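Local coordinates for surface layer protein (Geobacillus stearothermophilus, PDB 4UJ8), which probably self-assembles into the two-dimensional surface lattice coating the bacterial cell, this chain being the calcium-binding fragment that spans domains 6 and 7, at residues S188-V193 against L208-A213; V216-V221 against I233-P238. One frame throughout, in Å; residues are numbered along the deposited sequence.

In the fold
Both interactions belong to the C-terminal of the chain's two domains, their centres about 10 Å apart and more than 30 Å from the centre of the elongated chain. They follow in series: interaction 1 is complete within the long loop between strands 179-184 and 214-222, and interaction 2 then pairs 214-222 with 231-237, the two inner strands of a four-stranded mixed sheet. The loop contact lies against this hairpin, as direct packing attests: Val189 CB is 3.5 Å from Val216 CG1, and Leu208 CD1 is 3.8 Å from Leu218 CD1. Loop and sheet therefore share one apolar core, away from the calcium sites.

Interaction 1: residues S188-V193 against L208-A213; sequences SVIGSV and LAVKKA
Leu208 CD2 sits between two apolar branches of the facing segment, 3.8 Å from Val193 CG2 and 4.0 Å from Ile190 CG2. The Val193 and Leu208 side chains cross at about a right angle, and they touch through one methyl of each. In Ile190, a chi1 of -70° sets CG2 anti to the backbone N and close to Leu208, while CG1 lies beside the backbone N and passes Val210 CG2 at 4.3 Å. Strand residues Val216, Leu218 and Val235 and helix residues Leu142 and Leu145 extend this apolar cluster.

Farther out, the backbones meet through one direct bond, Lys211 N to Val189 O, 2.7 Å long and almost straight at 176°, although the donor is tilted 23° from the carbonyl plane. Two residues along on each segment, Gly191 N and Ala209 O are not directly bonded, and a water links them, accepting from Gly191 N at 2.7 Å and donating to Ala209 O at 2.6 Å.

At the polar edge, the aliphatic part of Lys211 runs along the Ser188 carbonyl, with CB 3.2 Å from Ser188 O, and carries NZ on to a hydrogen bond with Thr187 O. Lys212 comes alongside through its CE, 3.1 Å from Ser188 OG, a hydroxyl hydrogen-bonded to Asp186.

With a single direct backbone bond, a bridging water and no regular strand in either segment, the arrangement is that of two arms of a long loop folded together against the hydrophobic core beside a four-stranded mixed sheet.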
ATOM      1  N   SER A 188     -11.318  27.349  22.002  1.00 20.43           N
ATOM      2  CA  SER A 188     -10.624  28.588  22.357  1.00 16.99           C
ATOM      3  C   SER A 188      -9.313  28.287  23.081  1.00 22.67           C
ATOM      4  O   SER A 188      -8.455  29.156  23.198  1.00 22.75           O
ATOM      5  CB  SER A 188     -11.522  29.494  23.207  1.00 24.66           C
ATOM      6  OG  SER A 188     -11.621  29.042  24.543  1.00 25.89           O
ATOM      7  N   VAL A 189      -9.160  27.056  23.565  1.00 16.50           N
ATOM      8  CA  VAL A 189      -7.941  26.649  24.262  1.00 18.68           C
ATOM      9  C   VAL A 189      -6.991  25.966  23.284  1.00 20.89           C
ATOM     10  O   VAL A 189      -5.832  26.365  23.149  1.00 19.49           O
ATOM     11  CB  VAL A 189      -8.248  25.715  25.445  1.00 16.66           C
ATOM     12  CG1 VAL A 189      -6.964  25.175  26.071  1.00 18.07           C
ATOM     13  CG2 VAL A 189      -9.104  26.438  26.493  1.00 18.89           C
ATOM     14  N   ILE A 190      -7.503  24.942  22.605  1.00 14.02           N
ATOM     15  CA  ILE A 190      -6.813  24.281  21.500  1.00 14.35           C
ATOM     16  C   ILE A 190      -7.839  24.078  20.411  1.00 13.51           C
ATOM     17  O   ILE A 190      -8.936  23.584  20.686  1.00 18.72           O
ATOM     18  CB  ILE A 190      -6.200  22.920  21.909  1.00 14.63           C
ATOM     19  CG1 ILE A 190      -5.007  23.138  22.843  1.00 15.20           C
ATOM     20  CG2 ILE A 190      -5.770  22.114  20.663  1.00 14.69           C
ATOM     21  CD1 ILE A 190      -4.494  21.866  23.507  1.00 13.89           C
ATOM     22  N   GLY A 191      -7.510  24.474  19.188  1.00 16.15           N
ATOM     23  CA  GLY A 191      -8.409  24.316  18.059  1.00 12.96           C
ATOM     24  C   GLY A 191      -8.645  22.857  17.682  1.00 16.95           C
ATOM     25  O   GLY A 191      -7.776  22.012  17.856  1.00 15.65           O
ATOM     26  N   SER A 192      -9.839  22.552  17.200  1.00 13.50           N
ATOM     27  CA  SER A 192     -10.107  21.232  16.653  1.00 18.10           C
ATOM     28  C   SER A 192      -9.354  21.102  15.338  1.00 15.37           C
ATOM     29  O   SER A 192      -8.979  22.110  14.728  1.00 17.05           O
ATOM     30  CB  SER A 192     -11.613  21.011  16.454  1.00 16.68           C
ATOM     31  OG  SER A 192     -12.281  20.901  17.699  1.00 14.85           O
ATOM     32  N   VAL A 193      -9.102  19.866  14.910  1.00 15.45           N
ATOM     33  CA  VAL A 193      -8.464  19.629  13.615  1.00 15.74           C
ATOM     34  C   VAL A 193      -9.387  18.833  12.696  1.00 15.89           C
ATOM     35  O   VAL A 193      -9.738  17.685  12.995  1.00 16.81           O
ATOM     36  CB  VAL A 193      -7.131  18.873  13.760  1.00 15.86           C
ATOM     37  CG1 VAL A 193      -6.538  18.574  12.373  1.00 16.22           C
ATOM     38  CG2 VAL A 193      -6.152  19.664  14.603  1.00 17.15           C
ATOM     39  N   LEU A 208      -1.324  21.289  17.066  1.00 13.78           N
ATOM     40  CA  LEU A 208      -2.268  21.447  18.171  1.00 12.59           C
ATOM     41  C   LEU A 208      -1.847  22.629  19.034  1.00 11.57           C
ATOM     42  O   LEU A 208      -1.539  22.486  20.226  1.00 14.63           O
ATOM     43  CB  LEU A 208      -2.357  20.169  19.007  1.00 12.11           C
ATOM     44  CG  LEU A 208      -3.047  18.999  18.298  1.00 11.91           C
ATOM     45  CD1 LEU A 208      -2.905  17.741  19.114  1.00 14.39           C
ATOM     46  CD2 LEU A 208      -4.514  19.318  18.050  1.00 14.93           C
ATOM     47  N   ALA A 209      -1.836  23.802  18.417  1.00 13.85           N
ATOM     48  CA  ALA A 209      -1.379  25.018  19.080  1.00 12.11           C
ATOM     49  C   ALA A 209      -2.271  25.403  20.256  1.00 14.57           C
ATOM     50  O   ALA A 209      -3.496  25.282  20.185  1.00 17.51           O
ATOM     51  CB  ALA A 209      -1.317  26.161  18.077  1.00 13.29           C
ATOM     52  N   VAL A 210      -1.639  25.850  21.339  1.00 12.27           N
ATOM     53  CA  VAL A 210      -2.335  26.348  22.524  1.00 16.49           C
ATOM     54  C   VAL A 210      -2.661  27.812  22.297  1.00 18.80           C
ATOM     55  O   VAL A 210      -1.779  28.611  21.985  1.00 15.31           O
ATOM     56  CB  VAL A 210      -1.489  26.186  23.808  1.00 18.18           C
ATOM     57  CG1 VAL A 210      -2.195  26.806  25.023  1.00 15.44           C
ATOM     58  CG2 VAL A 210      -1.182  24.715  24.055  1.00 20.55           C
ATOM     59  N   LYS A 211      -3.935  28.156  22.418  1.00 21.54           N
ATOM     60  CA  LYS A 211      -4.365  29.533  22.197  1.00 22.79           C
ATOM     61  C   LYS A 211      -4.372  30.314  23.507  1.00 24.96           C
ATOM     62  O   LYS A 211      -4.091  31.513  23.520  1.00 27.24           O
ATOM     63  CB  LYS A 211      -5.747  29.565  21.542  1.00 23.69           C
ATOM     64  CG  LYS A 211      -5.786  29.000  20.122  1.00 18.70           C
ATOM     65  CD  LYS A 211      -7.212  28.610  19.730  1.00 23.18           C
ATOM     66  CE  LYS A 211      -7.511  28.914  18.269  1.00 26.53           C
ATOM     67  NZ  LYS A 211      -8.934  28.596  17.911  1.00 23.97           N
ATOM     68  N   LYS A 212      -4.696  29.633  24.599  1.00 24.51           N
ATOM     69  CA  LYS A 212      -4.672  30.229  25.934  1.00 27.17           C
ATOM     70  C   LYS A 212      -4.580  29.113  26.964  1.00 26.06           C
ATOM     71  O   LYS A 212      -4.859  27.957  26.650  1.00 21.50           O
ATOM     72  CB  LYS A 212      -5.916  31.087  26.181  1.00 26.19           C
ATOM     73  CG  LYS A 212      -7.147  30.296  26.582  1.00 29.55           C
ATOM     74  CD  LYS A 212      -8.326  31.205  26.917  1.00 29.04           C
ATOM     75  CE  LYS A 212      -9.580  30.717  26.207  1.00 29.41           C
ATOM     76  NZ  LYS A 212     -10.822  31.413  26.645  1.00 35.82           N
ATOM     77  N   ALA A 213      -4.182  29.449  28.185  1.00 22.05           N
ATOM     78  CA  ALA A 213      -4.034  28.441  29.226  1.00 21.31           C
ATOM     79  C   ALA A 213      -5.373  27.792  29.526  1.00 22.31           C
ATOM     80  O   ALA A 213      -6.405  28.455  29.499  1.00 22.95           O
ATOM     81  CB  ALA A 213      -3.450  29.052  30.491  1.00 26.52           C
TER
HETATM   82  O   HOH W   1      -5.127  25.293  18.157  1.00 16.30           O

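Interaction 2: residues V216-V221 against I233-P238; sequences VTLTLV and ITVKAP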
ATOM      1  N   VAL A 216      -8.475  20.909  28.123  1.00 15.20           N
ATOM      2  CA  VAL A 216      -9.448  20.425  27.159  1.00 15.91           C
ATOM      3  C   VAL A 216      -9.387  18.919  27.049  1.00 17.34           C
ATOM      4  O   VAL A 216      -8.413  18.295  27.456  1.00 20.28           O
ATOM      5  CB  VAL A 216      -9.222  21.009  25.751  1.00 19.87           C
ATOM      6  CG1 VAL A 216      -9.515  22.485  25.724  1.00 20.24           C
ATOM      7  CG2 VAL A 216      -7.796  20.736  25.269  1.00 16.84           C
ATOM      8  N   THR A 217     -10.443  18.345  26.487  1.00 16.82           N
ATOM      9  CA  THR A 217     -10.427  16.951  26.084  1.00 17.12           C
ATOM     10  C   THR A 217     -10.299  16.929  24.583  1.00 13.11           C
ATOM     11  O   THR A 217     -11.095  17.557  23.889  1.00 13.73           O
ATOM     12  CB  THR A 217     -11.701  16.215  26.505  1.00 16.17           C
ATOM     13  OG1 THR A 217     -11.770  16.201  27.932  1.00 18.41           O
ATOM     14  CG2 THR A 217     -11.702  14.783  25.974  1.00 15.16           C
ATOM     15  N   LEU A 218      -9.273  16.238  24.083  1.00 12.88           N
ATOM     16  CA  LEU A 218      -9.115  16.026  22.658  1.00 13.20           C
ATOM     17  C   LEU A 218      -9.588  14.622  22.312  1.00 12.57           C
ATOM     18  O   LEU A 218      -9.129  13.642  22.900  1.00 14.62           O
ATOM     19  CB  LEU A 218      -7.655  16.217  22.233  1.00 14.42           C
ATOM     20  CG  LEU A 218      -7.072  17.625  22.402  1.00 13.07           C
ATOM     21  CD1 LEU A 218      -5.687  17.723  21.761  1.00 15.40           C
ATOM     22  CD2 LEU A 218      -7.998  18.669  21.801  1.00  9.51           C
ATOM     23  N   THR A 219     -10.521  14.532  21.375  1.00 11.95           N
ATOM     24  CA  THR A 219     -11.025  13.240  20.932  1.00 15.26           C
ATOM     25  C   THR A 219     -10.557  12.977  19.510  1.00  9.57           C
ATOM     26  O   THR A 219     -10.905  13.699  18.567  1.00 12.48           O
ATOM     27  CB  THR A 219     -12.564  13.157  20.987  1.00 11.44           C
ATOM     28  OG1 THR A 219     -13.016  13.555  22.284  1.00 12.18           O
ATOM     29  CG2 THR A 219     -13.041  11.734  20.707  1.00 12.98           C
ATOM     30  N   LEU A 220      -9.746  11.940  19.374  1.00 15.31           N
ATOM     31  CA  LEU A 220      -9.278  11.495  18.070  1.00 15.06           C
ATOM     32  C   LEU A 220     -10.326  10.596  17.439  1.00 13.95           C
ATOM     33  O   LEU A 220     -10.799   9.666  18.085  1.00 14.99           O
ATOM     34  CB  LEU A 220      -7.954  10.740  18.205  1.00 16.85           C
ATOM     35  CG  LEU A 220      -6.666  11.510  18.498  1.00 15.48           C
ATOM     36  CD1 LEU A 220      -6.698  12.254  19.831  1.00 17.47           C
ATOM     37  CD2 LEU A 220      -5.496  10.534  18.460  1.00 16.00           C
ATOM     38  N   VAL A 221     -10.705  10.883  16.199  1.00 12.10           N
ATOM     39  CA  VAL A 221     -11.688  10.060  15.492  1.00 14.66           C
ATOM     40  C   VAL A 221     -11.026   9.449  14.266  1.00 16.00           C
ATOM     41  O   VAL A 221     -10.347  10.145  13.511  1.00 15.28           O
ATOM     42  CB  VAL A 221     -12.934  10.869  15.075  1.00 12.01           C
ATOM     43  CG1 VAL A 221     -13.899  10.007  14.275  1.00 14.43           C
ATOM     44  CG2 VAL A 221     -13.626  11.409  16.307  1.00 14.39           C
ATOM     45  N   ILE A 233      -8.271  12.102  25.009  1.00 15.13           N
ATOM     46  CA  ILE A 233      -7.168  12.462  25.883  1.00 14.65           C
ATOM     47  C   ILE A 233      -7.372  13.881  26.424  1.00 12.43           C
ATOM     48  O   ILE A 233      -7.598  14.823  25.659  1.00 15.77           O
ATOM     49  CB  ILE A 233      -5.822  12.380  25.144  1.00 12.80           C
ATOM     50  CG1 ILE A 233      -5.593  10.958  24.616  1.00 12.64           C
ATOM     51  CG2 ILE A 233      -4.686  12.800  26.066  1.00 14.35           C
ATOM     52  CD1 ILE A 233      -4.487  10.847  23.563  1.00  8.54           C
ATOM     53  N   THR A 234      -7.308  14.015  27.744  1.00 14.93           N
ATOM     54  CA  THR A 234      -7.374  15.316  28.395  1.00 14.75           C
ATOM     55  C   THR A 234      -6.000  15.973  28.348  1.00 14.49           C
ATOM     56  O   THR A 234      -4.997  15.340  28.676  1.00 16.27           O
ATOM     57  CB  THR A 234      -7.843  15.198  29.856  1.00 18.69           C
ATOM     58  OG1 THR A 234      -9.133  14.572  29.898  1.00 23.91           O
ATOM     59  CG2 THR A 234      -7.921  16.574  30.514  1.00 17.18           C
ATOM     60  N   VAL A 235      -5.960  17.234  27.934  1.00 16.08           N
ATOM     61  CA  VAL A 235      -4.705  17.967  27.829  1.00 14.10           C
ATOM     62  C   VAL A 235      -4.743  19.170  28.758  1.00 14.42           C
ATOM     63  O   VAL A 235      -5.611  20.023  28.615  1.00 13.41           O
ATOM     64  CB  VAL A 235      -4.437  18.461  26.393  1.00 16.60           C
ATOM     65  CG1 VAL A 235      -3.117  19.238  26.340  1.00 15.55           C
ATOM     66  CG2 VAL A 235      -4.417  17.288  25.394  1.00 12.94           C
ATOM     67  N   LYS A 236      -3.809  19.246  29.698  1.00 15.18           N
ATOM     68  CA  LYS A 236      -3.689  20.464  30.489  1.00 15.84           C
ATOM     69  C   LYS A 236      -2.579  21.364  29.970  1.00 18.96           C
ATOM     70  O   LYS A 236      -1.427  20.949  29.851  1.00 14.01           O
ATOM     71  CB  LYS A 236      -3.436  20.156  31.959  1.00 16.81           C
ATOM     72  CG  LYS A 236      -3.307  21.427  32.786  1.00 24.39           C
ATOM     73  CD  LYS A 236      -3.288  21.157  34.272  1.00 25.70           C
ATOM     74  CE  LYS A 236      -3.420  22.455  35.049  1.00 26.79           C
ATOM     75  NZ  LYS A 236      -3.401  22.209  36.527  1.00 30.91           N
ATOM     76  N   ALA A 237      -2.942  22.604  29.670  1.00 15.69           N
ATOM     77  CA  ALA A 237      -1.986  23.600  29.217  1.00 26.26           C
ATOM     78  C   ALA A 237      -1.911  24.697  30.273  1.00 27.51           C
ATOM     79  O   ALA A 237      -2.654  25.672  30.216  1.00 27.92           O
ATOM     80  CB  ALA A 237      -2.393  24.160  27.852  1.00 20.55           C
ATOM     81  N   PRO A 238      -1.022  24.523  31.264  1.00 32.57           N
ATOM     82  CA  PRO A 238      -0.980  25.406  32.435  1.00 37.13           C
ATOM     83  C   PRO A 238      -0.496  26.814  32.087  1.00 38.64           C
ATOM     84  O   PRO A 238       0.109  27.004  31.026  1.00 27.87           O
ATOM     85  CB  PRO A 238       0.001  24.700  33.376  1.00 36.24           C
ATOM     86  CG  PRO A 238       0.869  23.888  32.484  1.00 37.03           C
ATOM     87  CD  PRO A 238       0.010  23.472  31.317  1.00 31.57           C
TER
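Val216 and Val235 exchange two backbone hydrogen bonds, Val216 N to Val235 O at 3.0 Å and Val235 N to Val216 O at 2.7 Å, in a hydrogen-bonded pair of the antiparallel hairpin formed by strands 214-222 and 231-237. Leu218 and Ile233 repeat the pattern: Leu218 N reaches Ile233 O at 2.7 Å, and Ile233 N reaches Leu218 O at 2.7 Å. Between them Thr217 and Thr234 form the non-hydrogen-bonded pair, where the CA atoms close to 4.2 Å. Here Thr234 CA also makes a CA-H...O contact of 3.3 Å with Val216 O. The short strand axes run at 141° to each other, evidence of pronounced twist.

Val216, Leu218, Ile233 and Val235 line the buried face of the sheet, whereas Thr217 and Thr234 occupy the other, partly exposed one. Strand 179-184, next to 214-222, brings Ile182 and Ser184 against Leu218, and strand 130-132, next to 231-237, brings Ile131 against Val235. The Leu218 and Val235 side chains meet at a slant across the diagonal of the two bonded pairs. In Val235 chi1 of 179° sets CG1 anti to the backbone N and leaves CG2 anti to the carbonyl carbon, where it is 3.9 Å from Leu218 CD1.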